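Local coordinates for protein extracellular ligand-binding receptor (PDB 4Q6B) that binds leucine between its two lobes and probably serves as the substrate-binding component of an ABC transporter that takes up amino acids, at residues A[255-260]-A[282-287]; A[289-294]-A[322-327]. One frame throughout, in Å; residues are numbered along the deposited sequence. Where two conformers were deposited one is given.

Contact 1: residues A[255-260]-A[282-287]; sequences GSFFNP and PTSYAA. With LEU (leucine), chain B.
F257 and F258 meet P282, S284 and A287 at the junction between the two lobes of a periplasmic binding protein: strand 253-257 belongs to one lobe's sheet, and helix 284-301 packs against the other lobe's. F258, with CG anti to the backbone N (chi1 -177°), lays its ring on the helix start. A CH-pi contact brings A287 CB to 3.5 Å from the F258 ring centroid, 16° off the ring normal. Over the opposite face lies P260 N, from the ring's own segment. P282 crosses F258 at about a right angle, its CG 4.1 Å from F258 CE2. The F257 ring reaches the helix start: its CE2 is 3.7 Å from S284 CB, S284 O lies near the plane at the ring's edge, and F257 CZ approaches Y285 CE1 at 4.3 Å. Y285 belongs to the leucine pocket, its OH 3.1 Å from CD1 of the ligand. T283 N-caps the helix, its OG1 accepting from A286 N at 3.0 Å while also hydrogen-bonded to D24 O. An alanine at F258 would probably open a gap between A287 and P260 and leave A287 CB without its aromatic face. K344 NZ is hydrogen-bonded to both F257 O and F258 O; between the segments themselves no hydrogen bond forms, and the contact rests on apolar, shape-dependent packing that includes Y285, a residue of the leucine pocket.

Contact 2: residues A[289-294]-A[322-327]; sequences GYDAVI and EGVMGM
D291 presents its carboxylate to the backbone of V324 and M325. V324 N donates to the syn lone pair of D291 OD1 at 2.8 Å, nearly straight at 164°. M325 N reaches D291 OD2 at 3.0 Å, also on the syn side but 22° out of the carboxylate plane. The aspartate CG, anti to its carbonyl carbon and beside the backbone N (chi1 -87°), is set on the hairpin side of the helix, which lets both oxygens meet the turn. The N-H groups they grip belong to the two turn residues of a tight beta hairpin, in which G323 and G326 pair through both of their backbone bonds; helix 284-301 thus holds strands 321-323 and 326-328 by their turn. OD2 has at least two hydrogen-bond partners, M325 N and H328 NE2, and the carboxylate is likely to stay charged. G323 CA comes within 3.5 Å of D291 OD1, a close approach that the lack of a side chain permits. V324 CG2 lies 3.4 Å from D291 OD1, while CG1, anti to the carbonyl carbon, sits 3.7 Å from Y290 CE1, the valine and tyrosine side chains crossing at about a right angle. D291 OD1 also lies in the plane of the Y290 ring, at its edge. M325, a selenomethionine, brings CG to 3.4 Å from D291 OD2 before its chain bends at the last torsion.

Overall arrangement
Both contacts are buried and both draw on helix 284-301: contact 1 on its first turn, contact 2 further along. Their chemistry differs with their place. Contact 1, about 9 Å from the centre of the chain and reaching the leucine pocket through Y285, is aromatic and apolar across the interface; contact 2, about 13 Å from that centre and away from the annotated sites, depends on a carboxylate bonded to main-chain N-H groups. The two join directly, with their centres about 10 Å apart: M325 CE packs 3.6 Å from F257 CD2, and V324 CG2 lies 3.8 Å from A287 O. The hairpin 322-327 therefore touches residues of both segments of contact 1.

Contact 1: residues A[255-260]-A[282-287]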
ATOM      1  N   GLY A 255       5.388  -4.201  -7.959  1.00 16.55           N
ATOM      2  CA  GLY A 255       6.021  -3.920  -6.696  1.00 16.63           C
ATOM      3  C   GLY A 255       4.920  -3.675  -5.685  1.00 15.82           C
ATOM      4  O   GLY A 255       4.126  -2.782  -5.826  1.00 17.17           O
ATOM      5  N   SER A 256       4.907  -4.488  -4.647  1.00 15.94           N
ATOM      6  CA  SER A 256       3.793  -4.533  -3.730  1.00 19.27           C
ATOM      7  C   SER A 256       4.295  -4.985  -2.388  1.00 16.57           C
ATOM      8  O   SER A 256       5.428  -4.746  -2.061  1.00 16.26           O
ATOM      9  CB  SER A 256       2.697  -5.458  -4.237  1.00 22.24           C
ATOM     10  OG  SER A 256       1.525  -5.274  -3.487  1.00 26.55           O
ATOM     11  N   PHE A 257       3.398  -5.553  -1.602  1.00 14.83           N
ATOM     12  CA  PHE A 257       3.711  -6.072  -0.284  1.00 14.31           C
ATOM     13  C   PHE A 257       2.827  -7.285   0.043  1.00 21.98           C
ATOM     14  O   PHE A 257       1.828  -7.525  -0.604  1.00 19.07           O
ATOM     15  CB  PHE A 257       3.553  -4.977   0.767  1.00 14.85           C
ATOM     16  CG  PHE A 257       2.205  -4.345   0.757  1.00 16.32           C
ATOM     17  CD1 PHE A 257       1.983  -3.179   0.077  1.00 19.97           C
ATOM     18  CD2 PHE A 257       1.150  -4.944   1.412  1.00 17.26           C
ATOM     19  CE1 PHE A 257       0.728  -2.610   0.047  1.00 20.95           C
ATOM     20  CE2 PHE A 257      -0.095  -4.383   1.383  1.00 25.48           C
ATOM     21  CZ  PHE A 257      -0.307  -3.214   0.706  1.00 20.94           C
ATOM     22  N   PHE A 258       3.256  -8.059   1.031  1.00 15.61           N
ATOM     23  CA  PHE A 258       2.628  -9.300   1.461  1.00 15.98           C
ATOM     24  C   PHE A 258       2.986 -10.477   0.561  1.00 18.69           C
ATOM     25  O   PHE A 258       2.630 -10.513  -0.595  1.00 16.81           O
ATOM     26  CB  PHE A 258       1.110  -9.227   1.666  1.00 17.52           C
ATOM     27  CG  PHE A 258       0.522 -10.518   2.175  1.00 18.56           C
ATOM     28  CD1 PHE A 258       0.986 -11.079   3.347  1.00 18.60           C
ATOM     29  CD2 PHE A 258      -0.456 -11.181   1.470  1.00 19.62           C
ATOM     30  CE1 PHE A 258       0.480 -12.271   3.813  1.00 19.63           C
ATOM     31  CE2 PHE A 258      -0.977 -12.361   1.934  1.00 20.76           C
ATOM     32  CZ  PHE A 258      -0.507 -12.907   3.106  1.00 20.75           C
ATOM     33  N   ASN A 259       3.696 -11.434   1.129  1.00 15.36           N
ATOM     34  CA  ASN A 259       4.014 -12.677   0.413  1.00 16.61           C
ATOM     35  C   ASN A 259       3.370 -13.827   1.169  1.00 16.45           C
ATOM     36  O   ASN A 259       3.829 -14.183   2.263  1.00 16.41           O
ATOM     37  CB  ASN A 259       5.518 -12.858   0.380  1.00 17.92           C
ATOM     38  CG  ASN A 259       5.927 -14.130  -0.348  1.00 15.31           C
ATOM     39  OD1 ASN A 259       5.068 -14.958  -0.715  1.00 15.81           O
ATOM     40  ND2 ASN A 259       7.230 -14.290  -0.568  1.00 20.01           N
ATOM     41  N   PRO A 260       2.305 -14.426   0.614  1.00 17.62           N
ATOM     42  CA  PRO A 260       1.628 -15.505   1.334  1.00 18.97           C
ATOM     43  C   PRO A 260       2.413 -16.802   1.342  1.00 18.86           C
ATOM     44  O   PRO A 260       1.994 -17.753   2.007  1.00 19.97           O
ATOM     45  CB  PRO A 260       0.325 -15.687   0.556  1.00 20.38           C
ATOM     46  CG  PRO A 260       0.630 -15.168  -0.827  1.00 23.03           C
ATOM     47  CD  PRO A 260       1.678 -14.114  -0.689  1.00 17.92           C
ATOM     48  N   PRO A 282      -6.020 -14.921   1.374  1.00 20.79           N
ATOM     49  CA  PRO A 282      -6.071 -13.491   1.715  1.00 20.94           C
ATOM     50  C   PRO A 282      -5.396 -12.634   0.645  1.00 23.76           C
ATOM     51  O   PRO A 282      -4.482 -13.101  -0.049  1.00 22.03           O
ATOM     52  CB  PRO A 282      -5.285 -13.405   3.025  1.00 18.38           C
ATOM     53  CG  PRO A 282      -4.308 -14.580   2.949  1.00 18.53           C
ATOM     54  CD  PRO A 282      -5.087 -15.680   2.239  1.00 22.10           C
ATOM     55  N   THR A 283      -5.852 -11.391   0.520  1.00 20.92           N
ATOM     56  CA  THR A 283      -5.206 -10.385  -0.327  1.00 22.46           C
ATOM     57  C   THR A 283      -4.139  -9.617   0.475  1.00 18.80           C
ATOM     58  O   THR A 283      -4.062  -9.721   1.710  1.00 17.28           O
ATOM     59  CB  THR A 283      -6.238  -9.356  -0.774  1.00 23.82           C
ATOM     60  OG1 THR A 283      -6.884  -8.792   0.390  1.00 20.59           O
ATOM     61  CG2 THR A 283      -7.312 -10.001  -1.646  1.00 21.60           C
ATOM     62  N   SER A 284      -3.322  -8.832  -0.227  1.00 17.42           N
ATOM     63  CA  SER A 284      -2.359  -7.949   0.448  1.00 16.04           C
ATOM     64  C   SER A 284      -3.066  -6.949   1.393  1.00 15.83           C
ATOM     65  O   SER A 284      -2.526  -6.579   2.438  1.00 15.02           O
ATOM     66  CB  SER A 284      -1.538  -7.207  -0.608  1.00 17.72           C
ATOM     67  OG  SER A 284      -2.370  -6.319  -1.346  1.00 25.94           O
ATOM     68  N   TYR A 285      -4.255  -6.496   1.015  1.00 17.21           N
ATOM     69  CA  TYR A 285      -5.007  -5.588   1.904  1.00 12.84           C
ATOM     70  C   TYR A 285      -5.574  -6.260   3.159  1.00 14.82           C
ATOM     71  O   TYR A 285      -5.565  -5.648   4.256  1.00 14.59           O
ATOM     72  CB  TYR A 285      -6.140  -4.898   1.113  1.00 14.54           C
ATOM     73  CG  TYR A 285      -5.564  -4.155  -0.069  1.00 20.16           C
ATOM     74  CD1 TYR A 285      -4.788  -3.026   0.111  1.00 23.76           C
ATOM     75  CD2 TYR A 285      -5.694  -4.683  -1.354  1.00 28.07           C
ATOM     76  CE1 TYR A 285      -4.216  -2.364  -0.998  1.00 37.58           C
ATOM     77  CE2 TYR A 285      -5.131  -4.052  -2.443  1.00 39.20           C
ATOM     78  CZ  TYR A 285      -4.393  -2.895  -2.261  1.00 45.90           C
ATOM     79  OH  TYR A 285      -3.835  -2.289  -3.378  1.00 58.19           O
ATOM     80  N   ALA A 286      -6.021  -7.526   3.012  1.00 15.60           N
ATOM     81  CA  ALA A 286      -6.438  -8.304   4.190  1.00 14.77           C
ATOM     82  C   ALA A 286      -5.252  -8.413   5.141  1.00 15.42           C
ATOM     83  O   ALA A 286      -5.412  -8.285   6.367  1.00 13.85           O
ATOM     84  CB  ALA A 286      -6.843  -9.693   3.803  1.00 14.39           C
ATOM     85  N   ALA A 287      -4.073  -8.672   4.569  1.00 14.27           N
ATOM     86  CA  ALA A 287      -2.849  -8.809   5.390  1.00 14.04           C
ATOM     87  C   ALA A 287      -2.423  -7.502   6.082  1.00 14.99           C
ATOM     88  O   ALA A 287      -2.062  -7.502   7.263  1.00 14.47           O
ATOM     89  CB  ALA A 287      -1.689  -9.383   4.521  1.00 12.99           C
TER
HETATM   90  N   LEU B 401      -1.583   3.221  -2.995  1.00 27.69           N
HETATM   91  CA  LEU B 401      -2.778   3.959  -3.419  1.00 26.83           C
HETATM   92  C   LEU B 401      -2.758   5.375  -2.869  1.00 22.04           C
HETATM   93  O   LEU B 401      -3.623   6.184  -3.179  1.00 21.18           O
HETATM   94  CB  LEU B 401      -4.028   3.222  -2.938  1.00 23.66           C
HETATM   95  CG  LEU B 401      -4.019   1.923  -3.752  1.00 28.99           C
HETATM   96  CD1 LEU B 401      -4.237   0.732  -2.866  1.00 35.42           C
HETATM   97  CD2 LEU B 401      -4.989   1.923  -4.925  1.00 26.01           C
HETATM   98  OXT LEU B 401      -1.824   5.717  -2.129  1.00 21.01           O

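Contact 2: residues A[289-294]-A[322-327]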
ATOM      1  N   GLY A 289      -4.444  -4.920   6.744  1.00 13.34           N
ATOM      2  CA  GLY A 289      -5.476  -4.686   7.766  1.00 10.52           C
ATOM      3  C   GLY A 289      -5.261  -5.520   9.018  1.00 13.29           C
ATOM      4  O   GLY A 289      -5.410  -5.029  10.158  1.00 13.65           O
ATOM      5  N   TYR A 290      -4.940  -6.804   8.841  1.00 12.29           N
ATOM      6  CA  TYR A 290      -4.693  -7.697   9.950  1.00 12.73           C
ATOM      7  C   TYR A 290      -3.499  -7.178  10.771  1.00 13.66           C
ATOM      8  O   TYR A 290      -3.595  -7.023  12.016  1.00 12.69           O
ATOM      9  CB  TYR A 290      -4.485  -9.138   9.417  1.00 13.18           C
ATOM     10  CG  TYR A 290      -4.280 -10.175  10.510  1.00 14.91           C
ATOM     11  CD1 TYR A 290      -3.021 -10.403  11.067  1.00 15.58           C
ATOM     12  CD2 TYR A 290      -5.344 -10.929  10.974  1.00 17.27           C
ATOM     13  CE1 TYR A 290      -2.829 -11.386  12.054  1.00 13.93           C
ATOM     14  CE2 TYR A 290      -5.185 -11.880  11.966  1.00 18.84           C
ATOM     15  CZ  TYR A 290      -3.919 -12.108  12.514  1.00 18.29           C
ATOM     16  OH  TYR A 290      -3.774 -13.068  13.496  1.00 25.47           O
ATOM     17  N   ASP A 291      -2.385  -6.880  10.106  1.00 12.46           N
ATOM     18  CA  ASP A 291      -1.229  -6.404  10.864  1.00 15.30           C
ATOM     19  C   ASP A 291      -1.541  -5.060  11.549  1.00 12.23           C
ATOM     20  O   ASP A 291      -1.025  -4.821  12.687  1.00 14.37           O
ATOM     21  CB  ASP A 291       0.023  -6.242   9.983  1.00 16.32           C
ATOM     22  CG  ASP A 291       0.829  -7.542   9.857  1.00 18.06           C
ATOM     23  OD1 ASP A 291       0.492  -8.582  10.483  1.00 17.52           O
ATOM     24  OD2 ASP A 291       1.817  -7.516   9.096  1.00 15.73           O
ATOM     25  N   ALA A 292      -2.401  -4.237  10.957  1.00 11.91           N
ATOM     26  CA  ALA A 292      -2.645  -2.932  11.580  1.00 10.82           C
ATOM     27  C   ALA A 292      -3.392  -3.122  12.898  1.00 13.91           C
ATOM     28  O   ALA A 292      -3.139  -2.433  13.857  1.00 16.14           O
ATOM     29  CB  ALA A 292      -3.484  -2.031  10.651  1.00 10.92           C
ATOM     30  N   VAL A 293      -4.387  -4.000  12.901  1.00 11.68           N
ATOM     31  CA  VAL A 293      -5.163  -4.279  14.105  1.00 14.17           C
ATOM     32  C   VAL A 293      -4.256  -4.906  15.156  1.00 18.25           C
ATOM     33  O   VAL A 293      -4.285  -4.497  16.323  1.00 18.20           O
ATOM     34  CB  VAL A 293      -6.376  -5.216  13.822  1.00 13.06           C
ATOM     35  CG1 VAL A 293      -6.999  -5.746  15.148  1.00 16.43           C
ATOM     36  CG2 VAL A 293      -7.429  -4.511  12.994  1.00 14.46           C
ATOM     37  N   ILE A 294      -3.404  -5.847  14.748  1.00 14.92           N
ATOM     38  CA  ILE A 294      -2.589  -6.537  15.741  1.00 15.70           C
ATOM     39  C   ILE A 294      -1.576  -5.546  16.346  1.00 19.80           C
ATOM     40  O   ILE A 294      -1.328  -5.555  17.580  1.00 20.64           O
ATOM     41  CB  ILE A 294      -1.858  -7.762  15.170  1.00 16.40           C
ATOM     42  CG1 ILE A 294      -2.840  -8.837  14.662  1.00 16.80           C
ATOM     43  CG2 ILE A 294      -0.966  -8.401  16.261  1.00 22.69           C
ATOM     44  CD1 ILE A 294      -3.816  -9.334  15.674  1.00 20.97           C
ATOM     45  N   GLU A 322       7.300  -8.022  14.459  1.00 20.07           N
ATOM     46  CA  GLU A 322       7.015  -9.019  13.428  1.00 20.03           C
ATOM     47  C   GLU A 322       5.544  -9.231  13.211  1.00 20.20           C
ATOM     48  O   GLU A 322       4.798  -9.509  14.169  1.00 24.28           O
ATOM     49  CB  GLU A 322       7.663 -10.343  13.849  1.00 24.65           C
ATOM     50  CG  GLU A 322       9.118 -10.189  14.174  1.00 32.03           C
ATOM     51  CD  GLU A 322      10.005 -10.122  12.942  1.00 41.11           C
ATOM     52  OE1 GLU A 322      11.248 -10.086  13.111  1.00 49.95           O
ATOM     53  OE2 GLU A 322       9.481 -10.142  11.807  1.00 39.52           O
ATOM     54  N   GLY A 323       5.140  -9.152  11.939  1.00 18.46           N
ATOM     55  CA  GLY A 323       3.747  -9.290  11.533  1.00 19.39           C
ATOM     56  C   GLY A 323       3.645 -10.313  10.408  1.00 17.47           C
ATOM     57  O   GLY A 323       4.641 -10.912  10.021  1.00 19.55           O
ATOM     58  N   VAL A 324       2.445 -10.459   9.844  1.00 15.61           N
ATOM     59  CA  VAL A 324       2.276 -11.416   8.754  1.00 15.62           C
ATOM     60  C   VAL A 324       2.913 -10.925   7.473  1.00 16.47           C
ATOM     61  O   VAL A 324       3.252 -11.716   6.594  1.00 16.06           O
ATOM     62  CB  VAL A 324       0.779 -11.734   8.514  1.00 15.17           C
ATOM     63  CG1 VAL A 324       0.112 -12.097   9.843  1.00 16.82           C
ATOM     64  CG2 VAL A 324       0.052 -10.572   7.811  1.00 19.98           C
HETATM   65  N   MSE A 325       3.091  -9.609   7.379  1.00 14.72           N
HETATM   66  CA  MSE A 325       3.704  -9.029   6.167  1.00 13.01           C
HETATM   67  C   MSE A 325       5.235  -9.143   6.202  1.00 16.05           C
HETATM   68  O   MSE A 325       5.897  -8.949   5.177  1.00 19.44           O
HETATM   69  CB  MSE A 325       3.318  -7.567   6.078  1.00 15.58           C
HETATM   70  CG  MSE A 325       1.869  -7.384   5.737  1.00 18.48           C
HETATM   71 SE   MSE A 325       1.465  -5.464   5.753  0.66 18.35          SE
HETATM   72  CE  MSE A 325       2.910  -4.833   4.546  1.00 14.87           C
ATOM     73  N   GLY A 326       5.795  -9.403   7.378  1.00 17.56           N
ATOM     74  CA  GLY A 326       7.240  -9.278   7.582  1.00 16.79           C
ATOM     75  C   GLY A 326       7.557  -8.378   8.793  1.00 22.02           C
ATOM     76  O   GLY A 326       6.721  -8.184   9.696  1.00 20.14           O
HETATM   77  N   MSE A 327       8.755  -7.808   8.813  0.51 20.90           N
HETATM   78  CA  MSE A 327       9.098  -6.987   9.950  0.51 20.70           C
HETATM   79  C   MSE A 327       8.735  -5.538   9.736  0.51 20.48           C
HETATM   80  O   MSE A 327       9.121  -4.931   8.723  0.51 22.91           O
HETATM   81  CB  MSE A 327      10.564  -7.128  10.339  0.51 23.44           C
HETATM   82  CG  MSE A 327      10.856  -6.335  11.583  0.51 29.47           C
HETATM   83 SE   MSE A 327      11.605  -4.608  11.128  0.51 57.24          SE
HETATM   84  CE  MSE A 327      13.447  -5.170  11.288  0.51 45.50           C
TER